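Local coordinates for protein VP35 (Myotis lucifugus, PDB 6DKU) that probably acts as an innate immune antagonist, being a microbat-genome homologue of the filoviral polymerase cofactor VP35, here in its interferon inhibitory domain, at residues V13-G18 with V46-F51; S32-V37 with I66-R71; D101-E104 with G110-W113; G18-P23 with F59-A64. The protein carries 1 engineered substitution. One frame throughout, in Å; residues are numbered along the deposited sequence.

Contact 1: V13-G18 with V46-F51. Unlike the reference sequence in segment 13-18: Gly18 (reference Ser).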
loop_
_atom_site.group_PDB
_atom_site.type_symbol
_atom_site.label_atom_id
_atom_site.label_comp_id
_atom_site.label_asym_id
_atom_site.label_seq_id
_atom_site.Cartn_x
_atom_site.Cartn_y
_atom_site.Cartn_z
ATOM N N VAL A 13 -3.045 9.428 2.969
ATOM C CA VAL A 13 -4.025 8.346 2.957
ATOM C C VAL A 13 -5.432 8.894 2.729
ATOM O O VAL A 13 -6.224 8.311 1.979
ATOM C CB VAL A 13 -3.926 7.536 4.267
ATOM C CG1 VAL A 13 -5.229 6.840 4.577
ATOM C CG2 VAL A 13 -2.806 6.519 4.180
ATOM N N ARG A 14 -5.770 10.022 3.363
ATOM C CA ARG A 14 -7.125 10.561 3.221
ATOM C C ARG A 14 -7.392 11.025 1.793
ATOM O O ARG A 14 -8.451 10.736 1.218
ATOM C CB ARG A 14 -7.353 11.711 4.203
ATOM C CG ARG A 14 -8.764 12.273 4.121
ATOM C CD ARG A 14 -8.937 13.584 4.868
ATOM N NE ARG A 14 -8.155 14.676 4.286
ATOM C CZ ARG A 14 -8.387 15.235 3.099
ATOM N NH1 ARG A 14 -9.388 14.815 2.335
ATOM N NH2 ARG A 14 -7.613 16.225 2.670
ATOM N N VAL A 15 -6.434 11.748 1.202
ATOM C CA VAL A 15 -6.600 12.234 -0.165
ATOM C C VAL A 15 -6.753 11.064 -1.123
ATOM O O VAL A 15 -7.732 10.982 -1.876
ATOM C CB VAL A 15 -5.418 13.126 -0.578
ATOM C CG1 VAL A 15 -5.385 13.274 -2.100
ATOM C CG2 VAL A 15 -5.486 14.472 0.111
ATOM N N LEU A 16 -5.788 10.137 -1.112
ATOM C CA LEU A 16 -5.839 9.076 -2.113
ATOM C C LEU A 16 -7.040 8.165 -1.899
ATOM O O LEU A 16 -7.711 7.788 -2.865
ATOM C CB LEU A 16 -4.541 8.272 -2.130
ATOM C CG LEU A 16 -3.529 8.777 -3.164
ATOM C CD1 LEU A 16 -2.735 9.959 -2.617
ATOM C CD2 LEU A 16 -2.598 7.657 -3.608
ATOM N N THR A 17 -7.345 7.807 -0.650
ATOM C CA THR A 17 -8.488 6.915 -0.465
ATOM C C THR A 17 -9.816 7.620 -0.705
ATOM O O THR A 17 -10.833 6.938 -0.863
ATOM C CB THR A 17 -8.486 6.280 0.930
ATOM O OG1 THR A 17 -8.344 7.300 1.923
ATOM C CG2 THR A 17 -7.342 5.289 1.058
ATOM N N GLY A 18 -9.830 8.957 -0.741
ATOM C CA GLY A 18 -11.015 9.657 -1.206
ATOM C C GLY A 18 -11.485 9.214 -2.581
ATOM O O GLY A 18 -12.688 9.194 -2.850
ATOM N N VAL A 46 6.118 12.858 -4.065
ATOM C CA VAL A 46 6.421 12.122 -5.282
ATOM C C VAL A 46 5.258 11.193 -5.623
ATOM O O VAL A 46 4.707 11.230 -6.733
ATOM C CB VAL A 46 7.753 11.365 -5.127
ATOM C CG1 VAL A 46 7.896 10.337 -6.239
ATOM C CG2 VAL A 46 8.921 12.337 -5.128
ATOM N N ALA A 47 4.853 10.362 -4.660
ATOM C CA ALA A 47 3.744 9.445 -4.883
ATOM C C ALA A 47 2.474 10.192 -5.279
ATOM O O ALA A 47 1.740 9.758 -6.175
ATOM C CB ALA A 47 3.520 8.610 -3.625
ATOM N N MET A 48 2.209 11.327 -4.630
ATOM C CA MET A 48 0.993 12.084 -4.900
ATOM C C MET A 48 1.040 12.731 -6.279
ATOM O O MET A 48 0.052 12.710 -7.023
ATOM C CB MET A 48 0.799 13.144 -3.824
ATOM C CG MET A 48 -0.318 14.113 -4.120
ATOM S SD MET A 48 -1.890 13.478 -3.526
ATOM C CE MET A 48 -1.535 13.279 -1.780
ATOM N N ASP A 49 2.178 13.327 -6.630
ATOM C CA ASP A 49 2.322 13.915 -7.956
ATOM C C ASP A 49 2.124 12.866 -9.042
ATOM O O ASP A 49 1.466 13.130 -10.056
ATOM C CB ASP A 49 3.694 14.578 -8.085
ATOM C CG ASP A 49 3.797 15.877 -7.296
ATOM O OD1 ASP A 49 2.738 16.467 -6.974
ATOM O OD2 ASP A 49 4.941 16.304 -7.005
ATOM N N HIS A 50 2.670 11.663 -8.839
ATOM C CA HIS A 50 2.492 10.594 -9.816
ATOM C C HIS A 50 1.031 10.161 -9.907
ATOM O O HIS A 50 0.500 9.963 -11.007
ATOM C CB HIS A 50 3.389 9.410 -9.455
ATOM C CG HIS A 50 3.224 8.225 -10.356
ATOM N ND1 HIS A 50 3.983 8.040 -11.492
ATOM C CD2 HIS A 50 2.381 7.166 -10.289
ATOM C CE1 HIS A 50 3.620 6.916 -12.083
ATOM N NE2 HIS A 50 2.648 6.368 -11.376
ATOM N N PHE A 51 0.375 10.001 -8.755
ATOM C CA PHE A 51 -1.045 9.664 -8.715
ATOM C C PHE A 51 -1.871 10.672 -9.507
ATOM O O PHE A 51 -2.681 10.297 -10.367
ATOM C CB PHE A 51 -1.499 9.612 -7.257
ATOM C CG PHE A 51 -2.962 9.333 -7.072
ATOM C CD1 PHE A 51 -3.453 8.042 -7.182
ATOM C CD2 PHE A 51 -3.839 10.354 -6.745
ATOM C CE1 PHE A 51 -4.790 7.776 -6.996
ATOM C CE2 PHE A 51 -5.182 10.097 -6.554
ATOM C CZ PHE A 51 -5.659 8.806 -6.681
#
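Leu16 lies over the face of the Phe51 ring, its CG standing almost exactly above the middle. CG is 3.8 Å from the ring centroid and only 5° off the ring normal, a CH-pi contact in which the branch point of the leucine is centred on the aromatic face. The methyl CD2 drops beside this point onto one flank of the ring, 3.7 Å from Phe51 CD1. The two side chains come from opposite directions; CG of Phe51 is anti to its backbone N (chi1 177°), which carries the ring out across the gap between the helices.

The other leucine methyl, CD1, turns to Met48: it lies 3.6 Å from Met48 CE and also beside SD, and the two side chains slide past one another. Met48 is bent at both chi2 and chi3, and the fold in its chain lays the thioether against the neighbouring helix. Val15 comes in across it at about a right angle, with CG1 3.8 Å from Met48 SD. Leu16 is thus shared between an aromatic face and a methionine end, while Val15 CG1 packs against the sulfur and methyl of the methionine.

Every link is apolar, and the touching residues other than Val15 are buried. Met48 also packs on Phe12, a turn earlier on helix 9-18, and Leu16 reaches Val31 of helix 26-37. Segments 13-18 and 46-51 run nearly parallel, at 19° with their axes 11.5 Å apart, and their side chains meet across the space between the axes, as part of the helical bundle that makes up the N-terminal half of the VP35 interferon inhibitory domain.

Contact 2: S32-V37 with I66-R71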
loop_
_atom_site.group_PDB
_atom_site.type_symbol
_atom_site.label_atom_id
_atom_site.label_comp_id
_atom_site.label_asym_id
_atom_site.label_seq_id
_atom_site.Cartn_x
_atom_site.Cartn_y
_atom_site.Cartn_z
ATOM N N SER A 32 -2.262 2.930 2.247
ATOM C CA SER A 32 -1.706 2.992 3.594
ATOM C C SER A 32 -0.261 2.495 3.636
ATOM O O SER A 32 0.564 3.030 4.385
ATOM C CB SER A 32 -2.588 2.180 4.546
ATOM O OG SER A 32 -2.210 2.393 5.895
ATOM N N ALA A 33 0.064 1.471 2.841
ATOM C CA ALA A 33 1.422 0.937 2.829
ATOM C C ALA A 33 2.387 1.934 2.214
ATOM O O ALA A 33 3.479 2.170 2.751
ATOM C CB ALA A 33 1.460 -0.385 2.060
ATOM N N ILE A 34 1.988 2.533 1.088
ATOM C CA ILE A 34 2.782 3.585 0.466
ATOM C C ILE A 34 3.063 4.696 1.468
ATOM O O ILE A 34 4.199 5.172 1.583
ATOM C CB ILE A 34 2.068 4.114 -0.792
ATOM C CG1 ILE A 34 1.999 3.021 -1.860
ATOM C CG2 ILE A 34 2.788 5.328 -1.349
ATOM C CD1 ILE A 34 1.253 3.435 -3.102
ATOM N N ALA A 35 2.042 5.111 2.226
ATOM C CA ALA A 35 2.262 6.170 3.208
ATOM C C ALA A 35 3.192 5.711 4.320
ATOM O O ALA A 35 4.071 6.464 4.750
ATOM C CB ALA A 35 0.935 6.643 3.792
ATOM N N MET A 36 3.010 4.480 4.799
ATOM C CA MET A 36 3.825 3.982 5.901
ATOM C C MET A 36 5.293 3.888 5.510
ATOM O O MET A 36 6.181 4.113 6.343
ATOM C CB MET A 36 3.328 2.606 6.349
ATOM C CG MET A 36 2.046 2.601 7.156
ATOM S SD MET A 36 1.276 0.970 7.109
ATOM C CE MET A 36 2.473 -0.024 7.986
ATOM N N VAL A 37 5.570 3.551 4.245
ATOM C CA VAL A 37 6.925 3.163 3.847
ATOM C C VAL A 37 7.776 4.353 3.393
ATOM O O VAL A 37 9.005 4.215 3.261
ATOM C CB VAL A 37 6.834 2.075 2.756
ATOM C CG1 VAL A 37 6.668 2.699 1.379
ATOM C CG2 VAL A 37 8.011 1.114 2.833
ATOM N N ILE A 66 -1.678 1.418 -8.152
ATOM C CA ILE A 66 -0.724 0.376 -8.546
ATOM C C ILE A 66 0.457 0.980 -9.307
ATOM O O ILE A 66 1.609 0.519 -9.192
ATOM C CB ILE A 66 -1.456 -0.706 -9.371
ATOM C CG1 ILE A 66 -2.324 -1.586 -8.459
ATOM C CG2 ILE A 66 -0.470 -1.557 -10.148
ATOM C CD1 ILE A 66 -3.168 -2.614 -9.199
ATOM N N SER A 67 0.195 2.044 -10.061
ATOM C CA SER A 67 1.205 2.662 -10.902
ATOM C C SER A 67 2.297 3.303 -10.067
ATOM O O SER A 67 3.437 3.406 -10.531
ATOM C CB SER A 67 0.552 3.696 -11.824
ATOM O OG SER A 67 1.515 4.506 -12.480
ATOM N N ILE A 68 1.978 3.744 -8.844
ATOM C CA ILE A 68 3.033 4.246 -7.965
ATOM C C ILE A 68 4.006 3.128 -7.619
ATOM O O ILE A 68 5.227 3.313 -7.663
ATOM C CB ILE A 68 2.452 4.897 -6.695
ATOM C CG1 ILE A 68 1.313 5.887 -6.992
ATOM C CG2 ILE A 68 3.551 5.561 -5.876
ATOM C CD1 ILE A 68 0.527 6.222 -5.705
ATOM N N THR A 69 3.476 1.956 -7.259
ATOM C CA THR A 69 4.351 0.821 -6.969
ATOM C C THR A 69 5.164 0.404 -8.192
ATOM O O THR A 69 6.243 -0.191 -8.055
ATOM C CB THR A 69 3.543 -0.371 -6.457
ATOM O OG1 THR A 69 2.720 -0.851 -7.519
ATOM C CG2 THR A 69 2.668 0.051 -5.296
ATOM N N GLN A 70 4.675 0.706 -9.392
ATOM C CA GLN A 70 5.418 0.261 -10.568
ATOM C C GLN A 70 6.419 1.289 -11.096
ATOM O O GLN A 70 7.536 0.921 -11.475
ATOM C CB GLN A 70 4.442 -0.133 -11.679
ATOM C CG GLN A 70 3.683 -1.412 -11.369
ATOM C CD GLN A 70 4.582 -2.476 -10.785
ATOM O OE1 GLN A 70 5.478 -2.982 -11.458
ATOM N NE2 GLN A 70 4.358 -2.811 -9.521
ATOM N N ARG A 71 6.058 2.569 -11.122
ATOM C CA ARG A 71 6.824 3.583 -11.833
ATOM C C ARG A 71 7.652 4.499 -10.942
ATOM O O ARG A 71 8.697 4.976 -11.384
ATOM C CB ARG A 71 5.885 4.440 -12.688
ATOM C CG ARG A 71 5.389 3.744 -13.941
ATOM C CD ARG A 71 5.191 4.757 -15.049
ATOM N NE ARG A 71 3.804 4.793 -15.502
ATOM C CZ ARG A 71 3.326 5.681 -16.370
ATOM N NH1 ARG A 71 2.049 5.639 -16.732
ATOM N NH2 ARG A 71 4.125 6.615 -16.871
#
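Ile34 and Ile68 make the main apolar contact, and on helix 26-37 it is a single methyl that does the touching. Ile34 CD1 ends 3.9 Å from Ile68 CD1 and also lies against its CB, at 4.1 Å. With CG1 anti to its carbonyl carbon and chi2 fully extended (177°), Ile34 holds CD1 well out from its backbone, bridging segments whose nearest CA atoms, those of Ile34 and Thr69, are 8.1 Å apart. The methyl of Thr69 adds to the patch more loosely, its CG2 4.3 Å from Ile34 CD1.

Between the two segments the contact is apolar; the polar bonds described here lie within helix 61-71 or go to other parts of the fold. Gln70 folds back so that NE2 donates to Thr69 OG1 at 3.2 Å, tilted 17° from the plane of its amide, and the same NE2 reaches the carbonyl oxygen of Gly110. Arg71 forms a salt bridge with Glu54.

The isoleucine pair is buried near the centre of the domain. Ala47 of helix 41-56 touches both isoleucines, as does Phe75 of the short helix 73-76, while Phe12 of helix 9-18 packs on Ile34. Elsewhere on helix 26-37, Ser32 makes a weak hydrogen bond to Tyr115 of strand 113-119.

Contact 3: D101-E104 with G110-W113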
loop_
_atom_site.group_PDB
_atom_site.type_symbol
_atom_site.label_atom_id
_atom_site.label_comp_id
_atom_site.label_asym_id
_atom_site.label_seq_id
_atom_site.Cartn_x
_atom_site.Cartn_y
_atom_site.Cartn_z
ATOM N N ASP A 101 1.750 -17.714 2.598
ATOM C CA ASP A 101 2.967 -17.652 3.390
ATOM C C ASP A 101 4.023 -16.850 2.638
ATOM O O ASP A 101 3.934 -16.632 1.427
ATOM C CB ASP A 101 3.470 -19.056 3.731
ATOM C CG ASP A 101 3.347 -20.012 2.571
ATOM O OD1 ASP A 101 2.278 -20.017 1.919
ATOM O OD2 ASP A 101 4.313 -20.761 2.313
ATOM N N VAL A 102 5.022 -16.392 3.377
ATOM C CA VAL A 102 5.878 -15.327 2.873
ATOM C C VAL A 102 7.280 -15.872 2.625
ATOM O O VAL A 102 7.815 -16.619 3.459
ATOM C CB VAL A 102 5.861 -14.130 3.842
ATOM C CG1 VAL A 102 6.666 -14.411 5.103
ATOM C CG2 VAL A 102 6.332 -12.866 3.151
ATOM N N PRO A 103 7.907 -15.551 1.478
ATOM C CA PRO A 103 9.248 -16.086 1.205
ATOM C C PRO A 103 10.313 -15.475 2.101
ATOM O O PRO A 103 10.003 -14.821 3.105
ATOM C CB PRO A 103 9.477 -15.715 -0.267
ATOM C CG PRO A 103 8.644 -14.494 -0.475
ATOM C CD PRO A 103 7.413 -14.710 0.370
ATOM N N GLU A 104 11.576 -15.687 1.750
ATOM C CA GLU A 104 12.682 -15.016 2.411
ATOM C C GLU A 104 13.239 -13.934 1.500
ATOM O O GLU A 104 13.394 -14.144 0.293
ATOM C CB GLU A 104 13.794 -15.999 2.795
ATOM C CG GLU A 104 13.547 -16.729 4.106
ATOM C CD GLU A 104 13.474 -15.796 5.309
ATOM O OE1 GLU A 104 13.015 -16.249 6.377
ATOM O OE2 GLU A 104 13.874 -14.615 5.197
ATOM N N GLY A 110 6.933 -3.354 -5.451
ATOM C CA GLY A 110 6.873 -3.500 -6.896
ATOM C C GLY A 110 6.369 -4.857 -7.340
ATOM O O GLY A 110 5.646 -4.961 -8.337
ATOM N N ARG A 111 6.723 -5.913 -6.611
ATOM C CA ARG A 111 6.217 -7.238 -6.938
ATOM C C ARG A 111 4.797 -7.476 -6.415
ATOM O O ARG A 111 4.338 -8.626 -6.400
ATOM C CB ARG A 111 7.174 -8.315 -6.413
ATOM C CG ARG A 111 7.332 -9.525 -7.353
ATOM C CD ARG A 111 7.386 -10.851 -6.592
ATOM N NE ARG A 111 8.178 -10.738 -5.370
ATOM C CZ ARG A 111 8.215 -11.659 -4.410
ATOM N NH1 ARG A 111 7.496 -12.770 -4.522
ATOM N NH2 ARG A 111 8.963 -11.461 -3.332
ATOM N N GLY A 112 4.101 -6.423 -5.979
ATOM C CA GLY A 112 2.691 -6.496 -5.664
ATOM C C GLY A 112 2.347 -6.718 -4.205
ATOM O O GLY A 112 1.158 -6.668 -3.863
ATOM N N TRP A 113 3.332 -6.976 -3.339
ATOM C CA TRP A 113 3.027 -7.132 -1.922
ATOM C C TRP A 113 2.423 -5.849 -1.372
ATOM O O TRP A 113 2.702 -4.749 -1.854
ATOM C CB TRP A 113 4.282 -7.495 -1.124
ATOM C CG TRP A 113 4.861 -8.828 -1.481
ATOM C CD1 TRP A 113 5.962 -9.056 -2.249
ATOM C CD2 TRP A 113 4.367 -10.118 -1.094
ATOM N NE1 TRP A 113 6.184 -10.399 -2.364
ATOM C CE2 TRP A 113 5.220 -11.076 -1.665
ATOM C CE3 TRP A 113 3.281 -10.553 -0.333
ATOM C CZ2 TRP A 113 5.028 -12.446 -1.496
ATOM C CZ3 TRP A 113 3.090 -11.909 -0.166
ATOM C CH2 TRP A 113 3.963 -12.842 -0.744
#
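Pro103 and Trp113 make the apolar part of this contact. The proline ring, which comes from the direction opposite to the indole, sets its CD 3.8 Å from CZ2 and 4.1 Å from CH2 of Trp113, so that it rests on the outer corner of the six-membered ring at an oblique angle. The carbonyl oxygen of Asp101 approaches the same corner, 4.4 Å from Trp113 CH2, without bonding to it. With chi1 at -65°, the tryptophan has its CG anti to the carbonyl carbon, and the indole extends toward 101-104.

The contacts of Arg111 are of another kind. Its side chain is bent at chi2 and chi3 and runs alongside the tryptophan, so that the indole meets the guanidinium edge-on: Trp113 NE1 stands over the centre of the guanidinium face, and Arg111 CZ lies in the indole plane. Both groups are donors there, so this is packing and not a hydrogen bond. NH2 instead donates to the carbonyl oxygen of Pro106, which helps fix the head group, and the edge of the guanidinium passes Pro103 CG, with NH2 4.2 Å from that carbon. The indole also has a cation-pi partner in Lys127 on strand 122-127, and Lys107 of the intervening loop touches it too, so that three basic side chains gather near the tryptophan.

The contact closes the base of a loop between strands 100-101 and 113-119, with proline against tryptophan at its neck, on the beta-sheet side of the interferon inhibitory domain.

Contact 4: G18-P23 with F59-A64. Unlike the reference sequence in segment 18-23: Gly18 (reference Ser).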
loop_
_atom_site.group_PDB
_atom_site.type_symbol
_atom_site.label_atom_id
_atom_site.label_comp_id
_atom_site.label_asym_id
_atom_site.label_seq_id
_atom_site.Cartn_x
_atom_site.Cartn_y
_atom_site.Cartn_z
ATOM N N GLY A 18 -9.830 8.957 -0.741
ATOM C CA GLY A 18 -11.015 9.657 -1.206
ATOM C C GLY A 18 -11.485 9.214 -2.581
ATOM O O GLY A 18 -12.688 9.194 -2.850
ATOM N N TYR A 19 -10.555 8.839 -3.466
ATOM C CA TYR A 19 -10.932 8.428 -4.815
ATOM C C TYR A 19 -11.458 7.004 -4.877
ATOM O O TYR A 19 -12.004 6.602 -5.907
ATOM C CB TYR A 19 -9.748 8.581 -5.774
ATOM C CG TYR A 19 -9.337 10.020 -5.956
ATOM C CD1 TYR A 19 -8.385 10.595 -5.127
ATOM C CD2 TYR A 19 -9.915 10.811 -6.937
ATOM C CE1 TYR A 19 -8.017 11.907 -5.270
ATOM C CE2 TYR A 19 -9.549 12.129 -7.091
ATOM C CZ TYR A 19 -8.599 12.672 -6.255
ATOM O OH TYR A 19 -8.222 13.987 -6.392
ATOM N N LEU A 20 -11.312 6.234 -3.816
ATOM C CA LEU A 20 -11.871 4.894 -3.783
ATOM C C LEU A 20 -13.295 4.931 -3.239
ATOM O O LEU A 20 -13.700 5.869 -2.550
ATOM C CB LEU A 20 -10.998 3.983 -2.925
ATOM C CG LEU A 20 -9.526 3.967 -3.330
ATOM C CD1 LEU A 20 -8.746 3.018 -2.442
ATOM C CD2 LEU A 20 -9.403 3.564 -4.796
ATOM N N THR A 21 -14.064 3.900 -3.576
ATOM C CA THR A 21 -15.375 3.717 -2.972
ATOM C C THR A 21 -15.526 2.272 -2.515
ATOM O O THR A 21 -14.534 1.549 -2.378
ATOM C CB THR A 21 -16.498 4.092 -3.948
ATOM O OG1 THR A 21 -16.363 3.338 -5.156
ATOM C CG2 THR A 21 -16.463 5.579 -4.277
ATOM N N GLY A 22 -16.761 1.851 -2.266
ATOM C CA GLY A 22 -17.049 0.492 -1.887
ATOM C C GLY A 22 -16.459 0.121 -0.544
ATOM O O GLY A 22 -15.933 0.967 0.187
ATOM N N PRO A 23 -16.542 -1.163 -0.192
ATOM C CA PRO A 23 -15.937 -1.621 1.058
ATOM C C PRO A 23 -14.426 -1.488 1.006
ATOM O O PRO A 23 -13.820 -1.368 -0.061
ATOM C CB PRO A 23 -16.363 -3.090 1.145
ATOM C CG PRO A 23 -16.606 -3.489 -0.264
ATOM C CD PRO A 23 -17.158 -2.269 -0.942
ATOM N N PHE A 59 -6.293 7.431 -16.121
ATOM C CA PHE A 59 -6.300 6.185 -15.378
ATOM C C PHE A 59 -7.242 6.297 -14.189
ATOM O O PHE A 59 -7.505 7.388 -13.679
ATOM C CB PHE A 59 -4.881 5.836 -14.917
ATOM C CG PHE A 59 -3.987 5.379 -16.037
ATOM C CD1 PHE A 59 -4.087 4.089 -16.535
ATOM C CD2 PHE A 59 -3.078 6.245 -16.620
ATOM C CE1 PHE A 59 -3.281 3.670 -17.577
ATOM C CE2 PHE A 59 -2.271 5.828 -17.664
ATOM C CZ PHE A 59 -2.371 4.542 -18.140
ATOM N N SER A 60 -7.783 5.157 -13.775
ATOM C CA SER A 60 -8.614 5.121 -12.589
ATOM C C SER A 60 -7.740 5.214 -11.346
ATOM O O SER A 60 -6.524 5.010 -11.391
ATOM C CB SER A 60 -9.452 3.846 -12.554
ATOM O OG SER A 60 -8.648 2.713 -12.283
ATOM N N ALA A 61 -8.382 5.531 -10.219
ATOM C CA ALA A 61 -7.667 5.578 -8.946
ATOM C C ALA A 61 -6.929 4.273 -8.671
ATOM O O ALA A 61 -5.774 4.290 -8.229
ATOM C CB ALA A 61 -8.639 5.886 -7.809
ATOM N N HIS A 62 -7.578 3.132 -8.934
ATOM C CA HIS A 62 -6.952 1.837 -8.683
ATOM C C HIS A 62 -5.685 1.677 -9.506
ATOM O O HIS A 62 -4.615 1.333 -8.978
ATOM C CB HIS A 62 -7.933 0.708 -9.001
ATOM C CG HIS A 62 -9.221 0.795 -8.247
ATOM N ND1 HIS A 62 -10.180 1.751 -8.513
ATOM C CD2 HIS A 62 -9.713 0.039 -7.238
ATOM C CE1 HIS A 62 -11.202 1.586 -7.692
ATOM N NE2 HIS A 62 -10.944 0.555 -6.909
ATOM N N ALA A 63 -5.796 1.923 -10.816
ATOM C CA ALA A 63 -4.630 1.834 -11.686
ATOM C C ALA A 63 -3.533 2.770 -11.215
ATOM O O ALA A 63 -2.374 2.369 -11.126
ATOM C CB ALA A 63 -5.008 2.145 -13.135
ATOM N N ALA A 64 -3.884 4.018 -10.894
ATOM C CA ALA A 64 -2.876 4.988 -10.471
ATOM C C ALA A 64 -2.135 4.511 -9.231
ATOM O O ALA A 64 -0.898 4.585 -9.168
ATOM C CB ALA A 64 -3.533 6.344 -10.211
#
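Ala61 is where the two segments pack tightly. Its CB takes Tyr19 CB at 3.6 Å and Leu20 CD2 at 3.9 Å, so consecutive residues of the loop grip one small methyl in the first turn of the helix. Leu20 CD2 does double duty: it also sits over one face of the His62 imidazole, 4.0 Å from the ring centroid and 13° off the normal, displaced toward the rim on the CE1 and NE2 side. This CH-pi contact joins a buried leucine to an exposed histidine.

The looser side belongs to the polar and aromatic ends. Beyond CB the Tyr19 side chain leads away from 59-64, and its ring meets Phe51 edge-to-face. Ser60, on the exposed surface, occupies the N-cap position, where its OG accepts a weak capping bond from Ala63 N at 3.3 Å.

Phe27 of helix 26-37 touches Leu20 and meets the His62 ring edge-to-face, so the patch is shared by three pieces of the fold. The loop after helix 9-18 is thereby laid over the start of helix 61-71, with helix 26-37 beside Leu20 and helix 41-56 against Tyr19.

From the N terminus, helix 9-18 enters contact 1, and the loop that follows, sharing with it Gly18, which differs from the reference sequence, enters contact 4. Helix 26-37 then opens contact 2. Contact 1 closes first, when helix 41-56 returns to helix 9-18; contact 4 closes at the start of helix 61-71 and contact 2 further along that helix. Contact 1 crosses both of the others, and contacts 2 and 4 cross as well, so the four long helices are interlocked. Contact 3 comes later in series, closing a short loop on the sheet. It lies across the chain's centre from contacts 1 and 4, and Gln70 with Gly110 connects it to contact 2, tying the helical part to the sheet.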